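PDB 4TMD: DUF5642 domain-containing protein from Mycobacterium smegmatis, which is of unknown function but belongs to a family (DUF5642) of the Mog1p/PsbP clan and is probably made as a lipoprotein precursor. Local coordinates for residues A[79-84]-A[179-184]; A[12-17]-A[23-28]. One frame throughout, in Å; residues are numbered along the deposited sequence.

In the fold
Contacts 1 and 2 illustrate how one antiparallel sheet is covered differently at an interior strand and at an edge strand. Contact 1 is buried, its centre about 9 Å from the centre of the chain, where strand 79-88 meets the first turn of helix 179-194; its chemistry is almost wholly apolar. Contact 2 has its centre about 16 Å from that of the chain, where the 3-10 segment leading into edge strand 22-30 leans back on that strand, and there a lysine-glutamate salt bridge joins the apolar touches. Both reach the same sheet and touch each other: Phe81 CD2 lies 4.1 Å from Phe17 CE2, and Leu13 packs on Val83.

Contact 1: A[79-84]-A[179-184]; sequences NRFIVM and TERARE
Phe81 on segment 79-84 of strand 79-88 and Ala182 on segment 179-184 of helix 179-194 mark the nearest backbone approach, with 7.1 Å between their CA atoms. The side chain of Phe81 bridges this distance. Its CB points to the helix and its CG stands anti to the carbonyl carbon (chi1 -58°), which together carry CZ, CE1 and CE2 to the helix. There CZ lies 3.7 Å from CD of Arg181, and CE2 is almost as near to the same methylene. On the neighbouring side of the ring CE1 approaches Ala182, 4.3 Å from its CB and 4.0 Å from its backbone N; both residues meet the ring obliquely. Arg181 runs across the phenylalanine at roughly a right angle, extended from CG to NE, and uses its aliphatic part rather than its charge; the guanidinium plane is turned 41° from the ring plane. The contact is thus held by packing alone. Polar links nearby fix the start of the helix: the Asn79 side chain bonds through OD1 to Asp178 N and through ND2 to Lys176 O, while Asp178 OD1 accepts from Arg181 N. The Phe81 side chain also touches Phe21, Leu185 farther along the helix and Ala164 of strand 158-166, which also meets Ala182; Tyr151 of strand 145-155 continues the helix-on-sheet packing beyond.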
loop_
_atom_site.group_PDB
_atom_site.type_symbol
_atom_site.label_atom_id
_atom_site.label_comp_id
_atom_site.label_asym_id
_atom_site.label_seq_id
_atom_site.Cartn_x
_atom_site.Cartn_y
_atom_site.Cartn_z
ATOM N N ASN A 79 12.449 7.258 -5.951
ATOM C CA ASN A 79 11.265 6.611 -5.383
ATOM C C ASN A 79 11.373 6.420 -3.887
ATOM O O ASN A 79 12.465 6.368 -3.344
ATOM C CB ASN A 79 11.034 5.235 -6.006
ATOM C CG ASN A 79 10.528 5.300 -7.422
ATOM O OD1 ASN A 79 10.256 4.268 -8.023
ATOM N ND2 ASN A 79 10.401 6.503 -7.970
ATOM N N ARG A 80 10.224 6.282 -3.238
ATOM C CA ARG A 80 10.141 5.754 -1.891
ATOM C C ARG A 80 9.318 4.458 -1.914
ATOM O O ARG A 80 8.240 4.410 -2.518
ATOM C CB ARG A 80 9.503 6.772 -0.951
ATOM C CG ARG A 80 9.160 6.278 0.486
ATOM C CD ARG A 80 8.421 7.418 1.203
ATOM N NE ARG A 80 7.845 7.071 2.498
ATOM C CZ ARG A 80 7.426 7.970 3.390
ATOM N NH1 ARG A 80 7.532 9.268 3.127
ATOM N NH2 ARG A 80 6.910 7.582 4.552
ATOM N N PHE A 81 9.832 3.424 -1.251
ATOM C CA PHE A 81 9.108 2.165 -1.054
ATOM C C PHE A 81 8.889 1.925 0.421
ATOM O O PHE A 81 9.833 2.003 1.205
ATOM C CB PHE A 81 9.878 0.979 -1.653
ATOM C CG PHE A 81 10.159 1.130 -3.106
ATOM C CD1 PHE A 81 9.236 0.711 -4.055
ATOM C CD2 PHE A 81 11.346 1.718 -3.535
ATOM C CE1 PHE A 81 9.492 0.873 -5.401
ATOM C CE2 PHE A 81 11.601 1.890 -4.883
ATOM C CZ PHE A 81 10.674 1.465 -5.823
ATOM N N ILE A 82 7.648 1.655 0.804
ATOM C CA ILE A 82 7.354 1.247 2.179
ATOM C C ILE A 82 6.773 -0.156 2.185
ATOM O O ILE A 82 5.742 -0.402 1.555
ATOM C CB ILE A 82 6.360 2.188 2.853
ATOM C CG1 ILE A 82 6.892 3.617 2.835
ATOM C CG2 ILE A 82 6.065 1.711 4.305
ATOM C CD1 ILE A 82 5.893 4.631 3.305
ATOM N N VAL A 83 7.436 -1.083 2.862
ATOM C CA VAL A 83 6.895 -2.442 2.969
ATOM C C VAL A 83 6.387 -2.677 4.400
ATOM O O VAL A 83 7.184 -2.763 5.328
ATOM C CB VAL A 83 7.947 -3.511 2.598
ATOM C CG1 VAL A 83 7.326 -4.911 2.662
ATOM C CG2 VAL A 83 8.496 -3.254 1.203
ATOM N N MET A 84 5.065 -2.767 4.567
ATOM C CA MET A 84 4.459 -2.965 5.883
ATOM C C MET A 84 3.866 -4.366 6.013
ATOM O O MET A 84 3.177 -4.832 5.108
ATOM C CB MET A 84 3.356 -1.928 6.147
ATOM C CG MET A 84 3.833 -0.486 6.123
ATOM S SD MET A 84 2.500 0.719 6.358
ATOM C CE MET A 84 1.570 0.565 4.838
ATOM N N THR A 179 7.207 0.248 -10.602
ATOM C CA THR A 179 6.147 -0.653 -10.147
ATOM C C THR A 179 6.582 -2.106 -10.203
ATOM O O THR A 179 6.073 -2.946 -9.470
ATOM C CB THR A 179 4.862 -0.504 -10.984
ATOM O OG1 THR A 179 5.142 -0.840 -12.345
ATOM C CG2 THR A 179 4.313 0.939 -10.911
ATOM N N GLU A 180 7.503 -2.409 -11.107
ATOM C CA GLU A 180 8.069 -3.747 -11.171
ATOM C C GLU A 180 8.736 -4.092 -9.834
ATOM O O GLU A 180 8.503 -5.153 -9.264
ATOM C CB GLU A 180 9.076 -3.848 -12.324
ATOM C CG GLU A 180 9.651 -5.239 -12.501
ATOM C CD GLU A 180 10.679 -5.303 -13.614
ATOM O OE1 GLU A 180 11.556 -4.408 -13.679
ATOM O OE2 GLU A 180 10.607 -6.247 -14.424
ATOM N N ARG A 181 9.566 -3.192 -9.333
ATOM C CA ARG A 181 10.215 -3.402 -8.038
ATOM C C ARG A 181 9.212 -3.484 -6.880
ATOM O O ARG A 181 9.366 -4.301 -5.969
ATOM C CB ARG A 181 11.200 -2.284 -7.759
ATOM C CG ARG A 181 12.115 -2.552 -6.574
ATOM C CD ARG A 181 13.034 -1.334 -6.356
ATOM N NE ARG A 181 14.309 -1.730 -5.780
ATOM C CZ ARG A 181 15.492 -1.439 -6.300
ATOM N NH1 ARG A 181 15.583 -0.716 -7.416
ATOM N NH2 ARG A 181 16.587 -1.863 -5.690
ATOM N N ALA A 182 8.199 -2.616 -6.899
ATOM C CA ALA A 182 7.143 -2.687 -5.888
ATOM C C ALA A 182 6.492 -4.068 -5.887
ATOM O O ALA A 182 6.288 -4.649 -4.838
ATOM C CB ALA A 182 6.079 -1.608 -6.127
ATOM N N ARG A 183 6.140 -4.586 -7.059
ATOM C CA ARG A 183 5.466 -5.887 -7.106
ATOM C C ARG A 183 6.401 -7.004 -6.624
ATOM O O ARG A 183 5.978 -7.927 -5.925
ATOM C CB ARG A 183 4.945 -6.182 -8.519
ATOM C CG ARG A 183 3.788 -5.254 -8.962
ATOM C CD ARG A 183 3.161 -5.715 -10.269
ATOM N NE ARG A 183 4.154 -5.865 -11.332
ATOM C CZ ARG A 183 4.454 -4.925 -12.225
ATOM N NH1 ARG A 183 3.830 -3.754 -12.202
ATOM N NH2 ARG A 183 5.383 -5.155 -13.146
ATOM N N GLU A 184 7.679 -6.919 -6.970
ATOM C CA GLU A 184 8.628 -7.922 -6.469
ATOM C C GLU A 184 8.832 -7.805 -4.971
ATOM O O GLU A 184 8.969 -8.821 -4.271
ATOM C CB GLU A 184 9.965 -7.813 -7.205
ATOM C CG GLU A 184 9.790 -8.107 -8.693
ATOM C CD GLU A 184 11.023 -7.828 -9.521
ATOM O OE1 GLU A 184 12.041 -7.358 -8.960
ATOM O OE2 GLU A 184 10.959 -8.080 -10.745
#

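Contact 2: A[12-17]-A[23-28]; sequences QLKSSF and VSEVAP
Lys14 and Glu25 supply the ionic part of this contact between segment 12-17, largely 3-10 in conformation, and strand segment 23-28. The ammonium NZ of Lys14 is 3.0 Å from OE1 of Glu25 and equally 3.0 Å from OE2, one ammonium facing both oxygens in a bidentate salt bridge whose two hydrogen bonds are weak. The bend of the lysine chain at chi3 (-74°) lays CD and CE over the carboxylate face and brings NZ to its oxygen side, tilted out of the plane, which accounts for the weakness of the bonds. Lys14 CD is 3.2 Å from Glu25 CD. The two side chains cross at about a right angle.

The apolar part is centred on Val23, whose two methyls serve different partners. CG1, anti to the backbone N (chi1 170°), lies 3.6 Å from CG of Lys14, and CG2 points to CB of Phe17 at 4.0 Å, with CD1 of the ring little farther off. The Phe17 ring meets that of Phe21, planes about 55° apart, and its side chain touches Leu185, while Val23 also rests on Ala74 of the adjoining strand 67-76. The arrangement is an N-terminal 3-10 segment packed over the edge strand, outermost within this chain, of a helix-backed antiparallel sheet, consistent with the Mog1p/PsbP clan.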
loop_
_atom_site.group_PDB
_atom_site.type_symbol
_atom_site.label_atom_id
_atom_site.label_comp_id
_atom_site.label_asym_id
_atom_site.label_seq_id
_atom_site.Cartn_x
_atom_site.Cartn_y
_atom_site.Cartn_z
ATOM N N GLN A 12 14.194 -8.442 6.794
ATOM C CA GLN A 12 14.989 -9.104 5.760
ATOM C C GLN A 12 15.095 -8.302 4.458
ATOM O O GLN A 12 16.104 -8.377 3.747
ATOM C CB GLN A 12 14.386 -10.472 5.460
ATOM C CG GLN A 12 15.350 -11.602 5.450
ATOM C CD GLN A 12 14.649 -12.925 5.205
ATOM O OE1 GLN A 12 14.254 -13.617 6.136
ATOM N NE2 GLN A 12 14.485 -13.268 3.944
ATOM N N LEU A 13 14.051 -7.537 4.144
ATOM C CA LEU A 13 13.994 -6.836 2.864
ATOM C C LEU A 13 14.914 -5.618 2.787
ATOM O O LEU A 13 15.023 -4.985 1.745
ATOM C CB LEU A 13 12.548 -6.428 2.555
ATOM C CG LEU A 13 11.797 -7.489 1.721
ATOM C CD1 LEU A 13 11.655 -8.819 2.460
ATOM C CD2 LEU A 13 10.454 -6.992 1.247
ATOM N N LYS A 14 15.570 -5.292 3.886
ATOM C CA LYS A 14 16.628 -4.286 3.857
ATOM C C LYS A 14 17.653 -4.636 2.802
ATOM O O LYS A 14 18.126 -3.789 2.056
ATOM C CB LYS A 14 17.316 -4.191 5.205
ATOM C CG LYS A 14 16.519 -3.477 6.246
ATOM C CD LYS A 14 17.326 -3.377 7.529
ATOM C CE LYS A 14 17.391 -4.720 8.248
ATOM N NZ LYS A 14 17.907 -4.611 9.645
ATOM N N SER A 15 17.976 -5.919 2.735
ATOM C CA SER A 15 18.997 -6.407 1.827
ATOM C C SER A 15 18.498 -6.453 0.384
ATOM O O SER A 15 19.220 -6.846 -0.525
ATOM C CB SER A 15 19.471 -7.784 2.291
ATOM O OG SER A 15 19.949 -7.710 3.631
ATOM N N SER A 16 17.267 -6.022 0.168
ATOM C CA SER A 16 16.719 -5.989 -1.174
ATOM C C SER A 16 17.047 -4.661 -1.880
ATOM O O SER A 16 16.737 -4.490 -3.054
ATOM C CB SER A 16 15.204 -6.220 -1.115
ATOM O OG SER A 16 14.624 -6.329 -2.400
ATOM N N PHE A 17 17.670 -3.728 -1.160
ATOM C CA PHE A 17 17.971 -2.391 -1.707
ATOM C C PHE A 17 19.478 -2.108 -1.727
ATOM O O PHE A 17 20.172 -2.341 -0.732
ATOM C CB PHE A 17 17.263 -1.297 -0.897
ATOM C CG PHE A 17 15.777 -1.466 -0.825
ATOM C CD1 PHE A 17 15.192 -2.098 0.263
ATOM C CD2 PHE A 17 14.970 -1.015 -1.855
ATOM C CE1 PHE A 17 13.810 -2.259 0.336
ATOM C CE2 PHE A 17 13.586 -1.176 -1.792
ATOM C CZ PHE A 17 13.014 -1.811 -0.701
ATOM N N VAL A 23 17.740 3.213 3.748
ATOM C CA VAL A 23 16.757 2.283 4.312
ATOM C C VAL A 23 16.460 2.604 5.772
ATOM O O VAL A 23 17.354 2.981 6.521
ATOM C CB VAL A 23 17.257 0.830 4.186
ATOM C CG1 VAL A 23 16.389 -0.132 4.984
ATOM C CG2 VAL A 23 17.310 0.430 2.723
ATOM N N SER A 24 15.200 2.467 6.165
ATOM C CA SER A 24 14.796 2.594 7.563
ATOM C C SER A 24 13.833 1.467 7.930
ATOM O O SER A 24 13.357 0.735 7.058
ATOM C CB SER A 24 14.134 3.946 7.818
ATOM O OG SER A 24 13.004 4.116 6.972
ATOM N N GLU A 25 13.539 1.344 9.222
ATOM C CA GLU A 25 12.701 0.264 9.711
ATOM C C GLU A 25 11.772 0.743 10.798
ATOM O O GLU A 25 12.074 1.706 11.509
ATOM C CB GLU A 25 13.557 -0.880 10.257
ATOM C CG GLU A 25 14.606 -1.402 9.307
ATOM C CD GLU A 25 15.562 -2.338 9.995
ATOM O OE1 GLU A 25 15.184 -3.506 10.207
ATOM O OE2 GLU A 25 16.694 -1.914 10.320
ATOM N N VAL A 26 10.634 0.065 10.912
ATOM C CA VAL A 26 9.753 0.198 12.061
ATOM C C VAL A 26 9.688 -1.180 12.708
ATOM O O VAL A 26 9.238 -2.142 12.084
ATOM C CB VAL A 26 8.333 0.677 11.680
ATOM C CG1 VAL A 26 7.402 0.657 12.904
ATOM C CG2 VAL A 26 8.367 2.051 11.049
ATOM N N ALA A 27 10.176 -1.283 13.940
ATOM C CA ALA A 27 10.121 -2.531 14.692
ATOM C C ALA A 27 8.678 -2.872 15.024
ATOM O O ALA A 27 7.822 -1.992 15.029
ATOM C CB ALA A 27 10.952 -2.416 15.964
ATOM N N PRO A 28 8.393 -4.159 15.285
ATOM C CA PRO A 28 7.012 -4.553 15.582
ATOM C C PRO A 28 6.390 -3.761 16.728
ATOM O O PRO A 28 7.000 -3.590 17.780
ATOM C CB PRO A 28 7.146 -6.030 15.939
ATOM C CG PRO A 28 8.307 -6.481 15.117
ATOM C CD PRO A 28 9.275 -5.329 15.127
#